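Long-range contacts in arabinofuranosidase (Bifidobacterium longum, PDB 2Y2W), which hydrolyses terminal alpha-L-arabinofuranosyl bonds in arabinans and arabinoxylan, helping to break down the plant cell wall: residues S282-Y287 with S337-G342; D309-I314 with M392-K397; P60-G65 with V402-R407; E215-W220 with A258-F263. All coordinates share one frame; numbering follows the deposited sequence.

Contact 1. Residues S282-Y287 with S337-G342; sequences SCHAYY and SFDEWG
Ser282-Tyr287 pairs in parallel with Ser337-Gly342, which runs just past strand 335-341 of the (beta/alpha)8 barrel. Segment axes of 282-287 and 337-339 approach to 4.5 Å at 46°. Cys283 N donates to Ser337 O at 2.8 Å. The register slips by one residue between Ser337 and Glu340, a beta bulge. Beyond it Ala285 N bonds to Glu340 O, and the ladder runs on through Gly342 N to Ala285 O and Tyr287 N to Gly342 O. His284, Tyr286 and Glu340 share one face. By similarity Glu340 is the nucleophile and Tyr286 binds arabinofuranose. Glu340 CB lies over one face of the His284 ring, 3.6 Å from its centroid, a CH-pi contact. Tyr286 OH donates to Glu340 OE1 at 2.7 Å from above the carboxylate plane. An alanine in place of Glu340 would keep CB over His284 but would probably leave Tyr286 OH without its acceptor and Arg109 without its salt bridge to OE2. Cys283 CB sits over the centre of the Phe338 ring, 3.6 Å from its centroid. Ala285 CB meets the edge of that ring in its plane. Phe338 packs on Phe313 of helix 307-327, its backbone pairs with strand 402-408, and Trp341 touches helix 382-397.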
loop_
_atom_site.group_PDB
_atom_site.type_symbol
_atom_site.label_atom_id
_atom_site.label_comp_id
_atom_site.label_asym_id
_atom_site.label_seq_id
_atom_site.Cartn_x
_atom_site.Cartn_y
_atom_site.Cartn_z
ATOM N N SER D 282 -20.353 8.372 7.087
ATOM C CA SER D 282 -21.374 8.000 6.109
ATOM C C SER D 282 -22.256 6.857 6.592
ATOM O O SER D 282 -21.777 5.919 7.226
ATOM C CB SER D 282 -20.734 7.630 4.767
ATOM O OG SER D 282 -20.218 6.310 4.794
ATOM N N CYS D 283 -23.545 6.949 6.279
ATOM C CA CYS D 283 -24.497 5.885 6.558
ATOM C C CYS D 283 -25.194 5.470 5.272
ATOM O O CYS D 283 -25.599 6.320 4.471
ATOM C CB CYS D 283 -25.537 6.338 7.580
ATOM S SG CYS D 283 -24.863 6.788 9.183
ATOM N N HIS D 284 -25.327 4.160 5.083
ATOM C CA HIS D 284 -25.976 3.604 3.901
ATOM C C HIS D 284 -27.163 2.735 4.303
ATOM O O HIS D 284 -27.023 1.821 5.118
ATOM C CB HIS D 284 -24.969 2.808 3.065
ATOM C CG HIS D 284 -23.899 3.653 2.439
ATOM N ND1 HIS D 284 -23.376 3.385 1.193
ATOM C CD2 HIS D 284 -23.264 4.764 2.881
ATOM C CE1 HIS D 284 -22.460 4.290 0.899
ATOM N NE2 HIS D 284 -22.375 5.140 1.906
ATOM N N ALA D 285 -28.332 3.027 3.738
ATOM C CA ALA D 285 -29.560 2.322 4.106
ATOM C C ALA D 285 -30.499 2.099 2.923
ATOM O O ALA D 285 -31.165 3.029 2.462
ATOM C CB ALA D 285 -30.279 3.065 5.231
ATOM N N TYR D 286 -30.541 0.860 2.440
ATOM C CA TYR D 286 -31.454 0.466 1.368
ATOM C C TYR D 286 -32.559 -0.446 1.902
ATOM O O TYR D 286 -32.320 -1.264 2.797
ATOM C CB TYR D 286 -30.699 -0.247 0.241
ATOM C CG TYR D 286 -29.778 0.631 -0.581
ATOM C CD1 TYR D 286 -30.286 1.492 -1.555
ATOM C CD2 TYR D 286 -28.396 0.579 -0.403
ATOM C CE1 TYR D 286 -29.441 2.290 -2.320
ATOM C CE2 TYR D 286 -27.541 1.372 -1.165
ATOM C CZ TYR D 286 -28.072 2.224 -2.121
ATOM O OH TYR D 286 -27.230 3.008 -2.875
ATOM N N TYR D 287 -33.763 -0.302 1.350
ATOM C CA TYR D 287 -34.919 -1.090 1.785
ATOM C C TYR D 287 -35.784 -1.531 0.608
ATOM O O TYR D 287 -35.895 -0.815 -0.385
ATOM C CB TYR D 287 -35.773 -0.294 2.773
ATOM C CG TYR D 287 -34.998 0.301 3.924
ATOM C CD1 TYR D 287 -34.655 -0.471 5.033
ATOM C CD2 TYR D 287 -34.609 1.639 3.904
ATOM C CE1 TYR D 287 -33.942 0.074 6.092
ATOM C CE2 TYR D 287 -33.895 2.195 4.958
ATOM C CZ TYR D 287 -33.567 1.407 6.050
ATOM O OH TYR D 287 -32.863 1.955 7.096
ATOM N N SER D 337 -23.807 11.543 7.636
ATOM C CA SER D 337 -24.067 11.741 6.216
ATOM C C SER D 337 -24.707 10.497 5.605
ATOM O O SER D 337 -24.012 9.541 5.247
ATOM C CB SER D 337 -22.773 12.098 5.477
ATOM O OG SER D 337 -23.017 12.364 4.105
ATOM N N PHE D 338 -26.033 10.513 5.493
ATOM C CA PHE D 338 -26.775 9.427 4.854
ATOM C C PHE D 338 -26.639 9.487 3.332
ATOM O O PHE D 338 -27.622 9.674 2.613
ATOM C CB PHE D 338 -28.248 9.468 5.272
ATOM C CG PHE D 338 -28.619 8.424 6.282
ATOM C CD1 PHE D 338 -28.425 8.648 7.640
ATOM C CD2 PHE D 338 -29.163 7.209 5.874
ATOM C CE1 PHE D 338 -28.769 7.677 8.575
ATOM C CE2 PHE D 338 -29.509 6.233 6.800
ATOM C CZ PHE D 338 -29.314 6.467 8.153
ATOM N N ASP D 339 -25.411 9.303 2.852
ATOM C CA ASP D 339 -25.080 9.552 1.449
ATOM C C ASP D 339 -25.520 8.460 0.469
ATOM O O ASP D 339 -25.357 8.609 -0.743
ATOM C CB ASP D 339 -23.593 9.911 1.278
ATOM C CG ASP D 339 -22.650 8.892 1.903
ATOM O OD1 ASP D 339 -23.108 7.824 2.361
ATOM O OD2 ASP D 339 -21.433 9.174 1.933
ATOM N N GLU D 340 -26.074 7.372 0.994
ATOM C CA GLU D 340 -26.759 6.378 0.168
ATOM C C GLU D 340 -27.987 5.838 0.897
ATOM O O GLU D 340 -27.871 5.016 1.805
ATOM C CB GLU D 340 -25.813 5.242 -0.243
ATOM C CG GLU D 340 -24.942 5.566 -1.453
ATOM C CD GLU D 340 -24.177 4.368 -1.990
ATOM O OE1 GLU D 340 -24.734 3.247 -2.006
ATOM O OE2 GLU D 340 -23.015 4.552 -2.411
ATOM N N TRP D 341 -29.160 6.328 0.507
ATOM C CA TRP D 341 -30.421 5.854 1.073
ATOM C C TRP D 341 -31.494 5.713 -0.002
ATOM O O TRP D 341 -31.366 6.272 -1.091
ATOM C CB TRP D 341 -30.898 6.765 2.215
ATOM C CG TRP D 341 -31.407 8.113 1.777
ATOM C CD1 TRP D 341 -30.674 9.253 1.611
ATOM C CD2 TRP D 341 -32.763 8.461 1.459
ATOM N NE1 TRP D 341 -31.484 10.285 1.206
ATOM C CE2 TRP D 341 -32.771 9.827 1.104
ATOM C CE3 TRP D 341 -33.971 7.749 1.439
ATOM C CZ2 TRP D 341 -33.941 10.500 0.734
ATOM C CZ3 TRP D 341 -35.134 8.417 1.067
ATOM C CH2 TRP D 341 -35.108 9.781 0.721
ATOM N N GLY D 342 -32.543 4.954 0.308
ATOM C CA GLY D 342 -33.681 4.801 -0.593
ATOM C C GLY D 342 -34.169 3.375 -0.750
ATOM O O GLY D 342 -33.659 2.458 -0.104
#

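Contact 2. Residues D309-I314 with M392-K397; sequences DMTKFI and MITLLK
Met310, Thr311 and Ile314 meet Thr394 and Leu395 with no flat group between them, so no ring face or edge takes part. A ring close by, that of Phe338 on barrel strand 335-341, is touched by Met310 and Ile314. The helices themselves meet through a thioether, methyl groups and one hydroxyl. Met310 points toward the other helix, CG anti to the backbone N (chi1 -175°). Its SD lies 4.0 Å from Leu395 CG, and the two side chains cross at about a right angle. The same sulfur is 4.2 Å from Thr394 CB. Thr394 contributes its methyl, and CG2 is anti to the backbone N. CG2 comes within 3.4 Å of Thr311 OG1 and 4.1 Å of Ile314 CD1. Both threonine hydroxyls are tied to their own helices, Thr311 OG1 to Ser307 O and Thr394 OG1 to Ser390 O. Both hydroxyls are thus satisfied within an otherwise apolar contact. The closest CA pair is Thr311 and Thr394, at 6.8 Å. The axes of the segments 309-314 and 392-397 approach to 10.1 Å at 28°, close to parallel, as expected for neighbouring helices around a (beta/alpha)8 barrel. Helix 307-327 precedes strand 335-341, and helix 382-397 precedes strand 402-408. Leu395 touches Trp341 of the barrel, while Ile393 of the same helix reaches strands 462-473 and 478-485 of the mixed sheet.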
loop_
_atom_site.group_PDB
_atom_site.type_symbol
_atom_site.label_atom_id
_atom_site.label_comp_id
_atom_site.label_asym_id
_atom_site.label_seq_id
_atom_site.Cartn_x
_atom_site.Cartn_y
_atom_site.Cartn_z
ATOM N N ASP D 309 -35.713 0.920 11.215
ATOM C CA ASP D 309 -34.336 0.493 10.989
ATOM C C ASP D 309 -33.418 1.718 10.944
ATOM O O ASP D 309 -32.367 1.733 11.586
ATOM C CB ASP D 309 -34.238 -0.324 9.695
ATOM C CG ASP D 309 -32.847 -0.897 9.459
ATOM O OD1 ASP D 309 -31.988 -0.181 8.900
ATOM O OD2 ASP D 309 -32.612 -2.066 9.834
ATOM N N MET D 310 -33.839 2.743 10.201
ATOM C CA MET D 310 -33.087 3.993 10.072
ATOM C C MET D 310 -32.940 4.732 11.409
ATOM O O MET D 310 -31.890 5.311 11.684
ATOM C CB MET D 310 -33.732 4.900 9.015
ATOM C CG MET D 310 -32.949 6.174 8.715
ATOM S SD MET D 310 -33.770 7.280 7.551
ATOM C CE MET D 310 -33.152 6.659 5.990
ATOM N N THR D 311 -33.989 4.706 12.230
ATOM C CA THR D 311 -33.957 5.323 13.561
ATOM C C THR D 311 -32.873 4.685 14.441
ATOM O O THR D 311 -32.051 5.392 15.030
ATOM C CB THR D 311 -35.347 5.266 14.254
ATOM O OG1 THR D 311 -36.321 5.917 13.427
ATOM C CG2 THR D 311 -35.317 5.954 15.614
ATOM N N LYS D 312 -32.874 3.355 14.511
ATOM C CA LYS D 312 -31.822 2.608 15.202
ATOM C C LYS D 312 -30.448 2.854 14.580
ATOM O O LYS D 312 -29.465 3.045 15.299
ATOM C CB LYS D 312 -32.136 1.109 15.217
ATOM C CG LYS D 312 -32.724 0.623 16.527
ATOM C CD LYS D 312 -33.048 -0.866 16.480
ATOM C CE LYS D 312 -33.059 -1.490 17.880
ATOM N NZ LYS D 312 -34.016 -0.826 18.820
ATOM N N PHE D 313 -30.398 2.849 13.246
ATOM C CA PHE D 313 -29.188 3.154 12.481
ATOM C C PHE D 313 -28.579 4.483 12.941
ATOM O O PHE D 313 -27.395 4.549 13.281
ATOM C CB PHE D 313 -29.528 3.224 10.984
ATOM C CG PHE D 313 -28.384 2.881 10.064
ATOM C CD1 PHE D 313 -27.123 3.454 10.226
ATOM C CD2 PHE D 313 -28.580 1.990 9.015
ATOM C CE1 PHE D 313 -26.077 3.135 9.365
ATOM C CE2 PHE D 313 -27.540 1.664 8.150
ATOM C CZ PHE D 313 -26.285 2.239 8.324
ATOM N N ILE D 314 -29.406 5.530 12.957
ATOM C CA ILE D 314 -28.993 6.866 13.386
ATOM C C ILE D 314 -28.494 6.859 14.832
ATOM O O ILE D 314 -27.440 7.423 15.126
ATOM C CB ILE D 314 -30.136 7.906 13.187
ATOM C CG1 ILE D 314 -30.328 8.200 11.694
ATOM C CG2 ILE D 314 -29.842 9.206 13.943
ATOM C CD1 ILE D 314 -31.714 8.695 11.316
ATOM N N MET D 392 -37.679 10.155 4.794
ATOM C CA MET D 392 -37.426 11.594 4.799
ATOM C C MET D 392 -37.893 12.248 6.103
ATOM O O MET D 392 -37.217 13.135 6.630
ATOM C CB MET D 392 -38.093 12.261 3.588
ATOM C CG MET D 392 -37.846 13.767 3.469
ATOM S SD MET D 392 -36.101 14.249 3.515
ATOM C CE MET D 392 -35.531 13.644 1.925
ATOM N N ILE D 393 -39.044 11.802 6.609
ATOM C CA ILE D 393 -39.578 12.258 7.900
ATOM C C ILE D 393 -38.614 11.936 9.048
ATOM O O ILE D 393 -38.340 12.796 9.889
ATOM C CB ILE D 393 -40.995 11.667 8.173
ATOM C CG1 ILE D 393 -42.038 12.354 7.280
ATOM C CG2 ILE D 393 -41.376 11.781 9.656
ATOM C CD1 ILE D 393 -43.384 11.649 7.213
ATOM N N THR D 394 -38.093 10.707 9.065
ATOM C CA THR D 394 -37.115 10.291 10.079
ATOM C C THR D 394 -35.828 11.107 9.963
ATOM O O THR D 394 -35.221 11.473 10.976
ATOM C CB THR D 394 -36.801 8.776 9.994
ATOM O OG1 THR D 394 -38.015 8.030 10.140
ATOM C CG2 THR D 394 -35.829 8.346 11.092
ATOM N N LEU D 395 -35.427 11.395 8.725
ATOM C CA LEU D 395 -34.250 12.219 8.464
ATOM C C LEU D 395 -34.447 13.635 8.996
ATOM O O LEU D 395 -33.550 14.194 9.628
ATOM C CB LEU D 395 -33.919 12.245 6.965
ATOM C CG LEU D 395 -33.272 11.006 6.333
ATOM C CD1 LEU D 395 -33.350 11.089 4.817
ATOM C CD2 LEU D 395 -31.828 10.819 6.787
ATOM N N LEU D 396 -35.629 14.196 8.747
ATOM C CA LEU D 396 -35.986 15.525 9.245
ATOM C C LEU D 396 -36.138 15.542 10.769
ATOM O O LEU D 396 -35.765 16.519 11.419
ATOM C CB LEU D 396 -37.260 16.039 8.566
ATOM C CG LEU D 396 -37.131 16.541 7.122
ATOM C CD1 LEU D 396 -38.489 16.613 6.443
ATOM C CD2 LEU D 396 -36.443 17.896 7.069
ATOM N N LYS D 397 -36.663 14.454 11.331
ATOM C CA LYS D 397 -36.797 14.317 12.785
ATOM C C LYS D 397 -35.451 14.175 13.492
ATOM O O LYS D 397 -35.357 14.375 14.704
ATOM C CB LYS D 397 -37.717 13.146 13.144
ATOM C CG LYS D 397 -39.172 13.547 13.366
ATOM C CD LYS D 397 -40.144 12.378 13.183
ATOM C CE LYS D 397 -40.418 11.631 14.483
ATOM N NZ LYS D 397 -39.270 10.785 14.915
#

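Contact 3. Residues P60-G65 with V402-R407; sequences PPRLFG and VRSASR
Pro60-Gly65 and Val402-Arg407 meet where the (beta/alpha)8 barrel closes, its last strand lying beside the entry to its first. Residues 61-63 form a short turn of helical shape, and only at Gly65 does a parallel bridge to Ser406 begin. Arg62 O accepts from Ala405 N at 3.2 Å. The N-H points straight at the oxygen, but the donor stands above the carbonyl plane. Gly65 N makes a weak bond to Ala405 O. Arg407 N then donates to Gly65 O at 3.0 Å. A side chain at Gly65 would be tight here, its CB about 3.0 Å from Ala405 O. At the start of the contact the Arg403 chain folds back, bent at chi2 (-64°) and chi3 (-57°). Pro60 CB lies over one face of its guanidinium, offset toward the rim, 3.5 Å from Arg403 NH2. Arg403 NH1 also donates to Asp58 O and Cys399 O. An alanine at Arg403 would probably leave Pro60 without its flat cover and these two carbonyls without their donor. Arg62 turns its charged end elsewhere, to salt bridges with Glu162 and Glu249. Leu63 sends CD1 back to the strand, where it lies 3.8 Å from Val402 CG1, 4.0 Å from Ala405 CB and 3.4 Å from Val402 O.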
loop_
_atom_site.group_PDB
_atom_site.type_symbol
_atom_site.label_atom_id
_atom_site.label_comp_id
_atom_site.label_asym_id
_atom_site.label_seq_id
_atom_site.Cartn_x
_atom_site.Cartn_y
_atom_site.Cartn_z
ATOM N N PRO D 60 -30.914 21.432 7.378
ATOM C CA PRO D 60 -29.790 21.585 6.456
ATOM C C PRO D 60 -30.228 21.386 5.005
ATOM O O PRO D 60 -30.981 20.458 4.717
ATOM C CB PRO D 60 -28.825 20.475 6.889
ATOM C CG PRO D 60 -29.688 19.444 7.521
ATOM C CD PRO D 60 -30.841 20.172 8.143
ATOM N N PRO D 61 -29.786 22.273 4.096
ATOM C CA PRO D 61 -30.081 22.119 2.670
ATOM C C PRO D 61 -29.477 20.862 2.034
ATOM O O PRO D 61 -29.963 20.415 0.996
ATOM C CB PRO D 61 -29.463 23.374 2.050
ATOM C CG PRO D 61 -29.480 24.371 3.143
ATOM C CD PRO D 61 -29.199 23.594 4.389
ATOM N N ARG D 62 -28.436 20.304 2.655
ATOM C CA ARG D 62 -27.754 19.115 2.132
ATOM C C ARG D 62 -28.535 17.823 2.356
ATOM O O ARG D 62 -28.199 16.780 1.786
ATOM C CB ARG D 62 -26.352 18.977 2.730
ATOM C CG ARG D 62 -25.318 19.906 2.129
ATOM C CD ARG D 62 -23.934 19.314 2.289
ATOM N NE ARG D 62 -22.885 20.256 1.912
ATOM C CZ ARG D 62 -22.023 20.805 2.762
ATOM N NH1 ARG D 62 -22.065 20.507 4.058
ATOM N NH2 ARG D 62 -21.109 21.649 2.310
ATOM N N LEU D 63 -29.573 17.900 3.185
ATOM C CA LEU D 63 -30.452 16.764 3.433
ATOM C C LEU D 63 -31.210 16.347 2.169
ATOM O O LEU D 63 -31.652 15.201 2.051
ATOM C CB LEU D 63 -31.435 17.088 4.562
ATOM C CG LEU D 63 -31.957 15.918 5.399
ATOM C CD1 LEU D 63 -30.856 15.354 6.280
ATOM C CD2 LEU D 63 -33.135 16.354 6.249
ATOM N N PHE D 64 -31.348 17.280 1.231
ATOM C CA PHE D 64 -32.035 17.014 -0.029
ATOM C C PHE D 64 -31.054 16.817 -1.184
ATOM O O PHE D 64 -31.284 17.279 -2.302
ATOM C CB PHE D 64 -33.053 18.117 -0.329
ATOM C CG PHE D 64 -33.997 18.389 0.811
ATOM C CD1 PHE D 64 -34.956 17.447 1.179
ATOM C CD2 PHE D 64 -33.917 19.577 1.527
ATOM C CE1 PHE D 64 -35.821 17.687 2.236
ATOM C CE2 PHE D 64 -34.779 19.828 2.587
ATOM C CZ PHE D 64 -35.733 18.881 2.944
ATOM N N GLY D 65 -29.960 16.117 -0.902
ATOM C CA GLY D 65 -28.974 15.792 -1.918
ATOM C C GLY D 65 -29.270 14.483 -2.621
ATOM O O GLY D 65 -30.075 13.679 -2.145
ATOM N N VAL D 402 -27.945 14.366 11.559
ATOM C CA VAL D 402 -27.847 14.066 10.134
ATOM C C VAL D 402 -27.941 15.376 9.353
ATOM O O VAL D 402 -29.033 15.871 9.063
ATOM C CB VAL D 402 -28.934 13.061 9.671
ATOM C CG1 VAL D 402 -28.800 12.766 8.179
ATOM C CG2 VAL D 402 -28.847 11.770 10.476
ATOM N N ARG D 403 -26.784 15.938 9.027
ATOM C CA ARG D 403 -26.722 17.226 8.342
ATOM C C ARG D 403 -26.582 17.077 6.824
ATOM O O ARG D 403 -26.523 18.071 6.099
ATOM C CB ARG D 403 -25.592 18.086 8.921
ATOM C CG ARG D 403 -25.690 18.348 10.430
ATOM C CD ARG D 403 -26.928 19.153 10.824
ATOM N NE ARG D 403 -27.007 20.442 10.136
ATOM C CZ ARG D 403 -27.968 21.341 10.324
ATOM N NH1 ARG D 403 -28.948 21.109 11.189
ATOM N NH2 ARG D 403 -27.947 22.480 9.647
ATOM N N SER D 404 -26.533 15.835 6.353
ATOM C CA SER D 404 -26.472 15.544 4.922
ATOM C C SER D 404 -27.103 14.199 4.599
ATOM O O SER D 404 -26.970 13.243 5.362
ATOM C CB SER D 404 -25.029 15.568 4.420
ATOM O OG SER D 404 -24.987 15.417 3.013
ATOM N N ALA D 405 -27.788 14.140 3.461
ATOM C CA ALA D 405 -28.361 12.900 2.953
ATOM C C ALA D 405 -28.376 12.904 1.425
ATOM O O ALA D 405 -28.734 13.905 0.801
ATOM C CB ALA D 405 -29.765 12.684 3.508
ATOM N N SER D 406 -27.977 11.784 0.830
ATOM C CA SER D 406 -27.971 11.648 -0.620
ATOM C C SER D 406 -28.811 10.457 -1.046
ATOM O O SER D 406 -28.462 9.310 -0.757
ATOM C CB SER D 406 -26.544 11.500 -1.156
ATOM O OG SER D 406 -25.674 12.464 -0.593
ATOM N N ARG D 407 -29.921 10.733 -1.726
ATOM C CA ARG D 407 -30.790 9.676 -2.224
ATOM C C ARG D 407 -30.172 9.033 -3.462
ATOM O O ARG D 407 -29.743 9.727 -4.387
ATOM C CB ARG D 407 -32.188 10.209 -2.540
ATOM C CG ARG D 407 -33.239 9.109 -2.613
ATOM C CD ARG D 407 -34.334 9.435 -3.611
ATOM N NE ARG D 407 -35.094 8.239 -3.976
ATOM C CZ ARG D 407 -34.747 7.387 -4.938
ATOM N NH1 ARG D 407 -33.642 7.579 -5.649
ATOM N NH2 ARG D 407 -35.506 6.330 -5.189
#

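Contact 4. Residues E215-W220 with A258-F263; sequences EMDGPW and AYMPTF
Met260 meets both Asp217 and Trp220. The bend at chi3 (-66°) places its methyl CE, which sits 3.4 Å from Asp217 OD2. CE also touches Pro219 CD, though loosely. Thr262 CG2 adds a second methyl, 4.0 Å from the same carboxylate oxygen. The polar end of Asp217 is held from outside the two segments, where OD1 bonds to Ser256 OG. The aromatic contacts centre on Trp220. Met260 SD lies 4.2 Å from Trp220 CH2, an oblique Met-aromatic contact. Tyr259 and Trp220 reach toward each other tip to tip, with Tyr259 OH 3.9 Å from Trp220 CH2. Over one face of the indole lies Gly218 CA, 3.5 Å above the plane, and a CB at Gly218 would clash with Trp220 CZ2. Both segments are loops at the C-terminal ends of barrel strands, one after strand 209-212 and the other after strand 249-252, the side where a (beta/alpha)8 enzyme has its active site. Each contains a type I beta turn, Glu215 to Gly218 and Met260 to Phe263. Glu215 is, by similarity, the proton donor/acceptor. Hydrogen bonds hold its carboxylate. Within the first loop Trp220 NE1 makes a weak bond of 3.3 Å to Glu215 OE1, which lies at the indole edge in its plane. Glu215 OE2 bonds to His284 ND1.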
loop_
_atom_site.group_PDB
_atom_site.type_symbol
_atom_site.label_atom_id
_atom_site.label_comp_id
_atom_site.label_asym_id
_atom_site.label_seq_id
_atom_site.Cartn_x
_atom_site.Cartn_y
_atom_site.Cartn_z
ATOM N N GLU D 215 -17.800 2.535 0.549
ATOM C CA GLU D 215 -18.199 1.235 1.104
ATOM C C GLU D 215 -17.031 0.269 1.317
ATOM O O GLU D 215 -17.081 -0.892 0.903
ATOM C CB GLU D 215 -19.284 0.587 0.228
ATOM C CG GLU D 215 -20.637 1.303 0.258
ATOM C CD GLU D 215 -21.705 0.601 -0.569
ATOM O OE1 GLU D 215 -21.394 0.124 -1.682
ATOM O OE2 GLU D 215 -22.864 0.532 -0.108
ATOM N N MET D 216 -15.987 0.757 1.978
ATOM C CA MET D 216 -14.750 -0.003 2.159
ATOM C C MET D 216 -14.887 -1.210 3.093
ATOM O O MET D 216 -13.976 -2.036 3.175
ATOM C CB MET D 216 -13.619 0.922 2.623
ATOM C CG MET D 216 -13.256 2.010 1.615
ATOM S SD MET D 216 -12.734 1.365 0.006
ATOM C CE MET D 216 -11.141 0.667 0.430
ATOM N N ASP D 217 -16.028 -1.311 3.775
ATOM C CA ASP D 217 -16.327 -2.443 4.656
ATOM C C ASP D 217 -16.976 -3.603 3.906
ATOM O O ASP D 217 -16.908 -4.752 4.349
ATOM C CB ASP D 217 -17.223 -2.005 5.824
ATOM C CG ASP D 217 -18.607 -1.555 5.375
ATOM O OD1 ASP D 217 -18.733 -1.011 4.256
ATOM O OD2 ASP D 217 -19.571 -1.744 6.149
ATOM N N GLY D 218 -17.616 -3.295 2.780
ATOM C CA GLY D 218 -18.292 -4.306 1.972
ATOM C C GLY D 218 -17.309 -5.210 1.251
ATOM O O GLY D 218 -16.417 -4.718 0.564
ATOM N N PRO D 219 -17.460 -6.539 1.411
ATOM C CA PRO D 219 -16.594 -7.517 0.731
ATOM C C PRO D 219 -16.806 -7.592 -0.788
ATOM O O PRO D 219 -16.085 -8.322 -1.472
ATOM C CB PRO D 219 -16.972 -8.849 1.395
ATOM C CG PRO D 219 -17.639 -8.468 2.682
ATOM C CD PRO D 219 -18.360 -7.195 2.375
ATOM N N TRP D 220 -17.783 -6.845 -1.301
ATOM C CA TRP D 220 -18.007 -6.716 -2.745
ATOM C C TRP D 220 -17.161 -5.587 -3.351
ATOM O O TRP D 220 -17.048 -5.470 -4.575
ATOM C CB TRP D 220 -19.489 -6.461 -3.033
ATOM C CG TRP D 220 -20.016 -5.243 -2.338
ATOM C CD1 TRP D 220 -19.989 -3.955 -2.800
ATOM C CD2 TRP D 220 -20.632 -5.191 -1.046
ATOM N NE1 TRP D 220 -20.554 -3.108 -1.878
ATOM C CE2 TRP D 220 -20.959 -3.840 -0.793
ATOM C CE3 TRP D 220 -20.943 -6.159 -0.078
ATOM C CZ2 TRP D 220 -21.583 -3.426 0.390
ATOM C CZ3 TRP D 220 -21.564 -5.750 1.099
ATOM C CH2 TRP D 220 -21.877 -4.393 1.322
ATOM N N ALA D 258 -27.139 -1.673 8.092
ATOM C CA ALA D 258 -27.319 -2.055 9.494
ATOM C C ALA D 258 -27.072 -3.545 9.715
ATOM O O ALA D 258 -26.751 -3.972 10.827
ATOM C CB ALA D 258 -28.712 -1.672 9.967
ATOM N N TYR D 259 -27.222 -4.324 8.646
ATOM C CA TYR D 259 -27.032 -5.776 8.681
ATOM C C TYR D 259 -25.568 -6.182 8.855
ATOM O O TYR D 259 -25.277 -7.288 9.317
ATOM C CB TYR D 259 -27.606 -6.420 7.410
ATOM C CG TYR D 259 -27.070 -5.840 6.114
ATOM C CD1 TYR D 259 -25.872 -6.296 5.561
ATOM C CD2 TYR D 259 -27.768 -4.836 5.438
ATOM C CE1 TYR D 259 -25.379 -5.763 4.374
ATOM C CE2 TYR D 259 -27.285 -4.298 4.248
ATOM C CZ TYR D 259 -26.092 -4.767 3.722
ATOM O OH TYR D 259 -25.609 -4.240 2.545
ATOM N N MET D 260 -24.663 -5.278 8.478
ATOM C CA MET D 260 -23.219 -5.528 8.475
ATOM C C MET D 260 -22.701 -6.096 9.798
ATOM O O MET D 260 -23.066 -5.604 10.867
ATOM C CB MET D 260 -22.450 -4.248 8.117
ATOM C CG MET D 260 -22.510 -3.857 6.638
ATOM S SD MET D 260 -21.830 -5.100 5.509
ATOM C CE MET D 260 -20.093 -5.108 5.957
ATOM N N PRO D 261 -21.850 -7.142 9.729
ATOM C CA PRO D 261 -21.288 -7.752 10.937
ATOM C C PRO D 261 -20.346 -6.805 11.681
ATOM O O PRO D 261 -20.089 -6.994 12.873
ATOM C CB PRO D 261 -20.513 -8.961 10.397
ATOM C CG PRO D 261 -20.224 -8.628 8.974
ATOM C CD PRO D 261 -21.395 -7.826 8.503
ATOM N N THR D 262 -19.852 -5.794 10.970
ATOM C CA THR D 262 -18.930 -4.807 11.526
ATOM C C THR D 262 -19.643 -3.509 11.956
ATOM O O THR D 262 -18.993 -2.520 12.309
ATOM C CB THR D 262 -17.772 -4.514 10.531
ATOM O OG1 THR D 262 -16.775 -3.705 11.167
ATOM C CG2 THR D 262 -18.281 -3.814 9.263
ATOM N N PHE D 263 -20.976 -3.534 11.940
ATOM C CA PHE D 263 -21.801 -2.373 12.296
ATOM C C PHE D 263 -21.506 -1.857 13.701
ATOM O O PHE D 263 -21.383 -2.639 14.648
ATOM C CB PHE D 263 -23.288 -2.711 12.155
ATOM C CG PHE D 263 -24.206 -1.528 12.309
ATOM C CD1 PHE D 263 -24.149 -0.460 11.416
ATOM C CD2 PHE D 263 -25.146 -1.491 13.336
ATOM C CE1 PHE D 263 -25.001 0.634 11.553
ATOM C CE2 PHE D 263 -26.008 -0.404 13.479
ATOM C CZ PHE D 263 -25.934 0.661 12.585
#

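Contacts 1, 2 and 3 are buried, while contact 4 is only partly so and its centre lies about 18 Å from the centre of the chain. Contacts 1 and 3 belong to the barrel sheet, and strands 335-341 and 402-408 pair through Phe338 with Ser404 and Ser406. Both have backbone hydrogen bonds; contact 1 adds side-chain polar contacts at the active site. Contact 2 lies in the helix layer outside them and is largely apolar. It meets contact 1 at Phe338 and contact 3 at Leu63. Contact 4 joins loops by van der Waals contact. Its Glu215 bonds to His284 of contact 1 and also lies close to Glu340, the other predicted catalytic carboxylate. Contacts 3 and 4 do not touch.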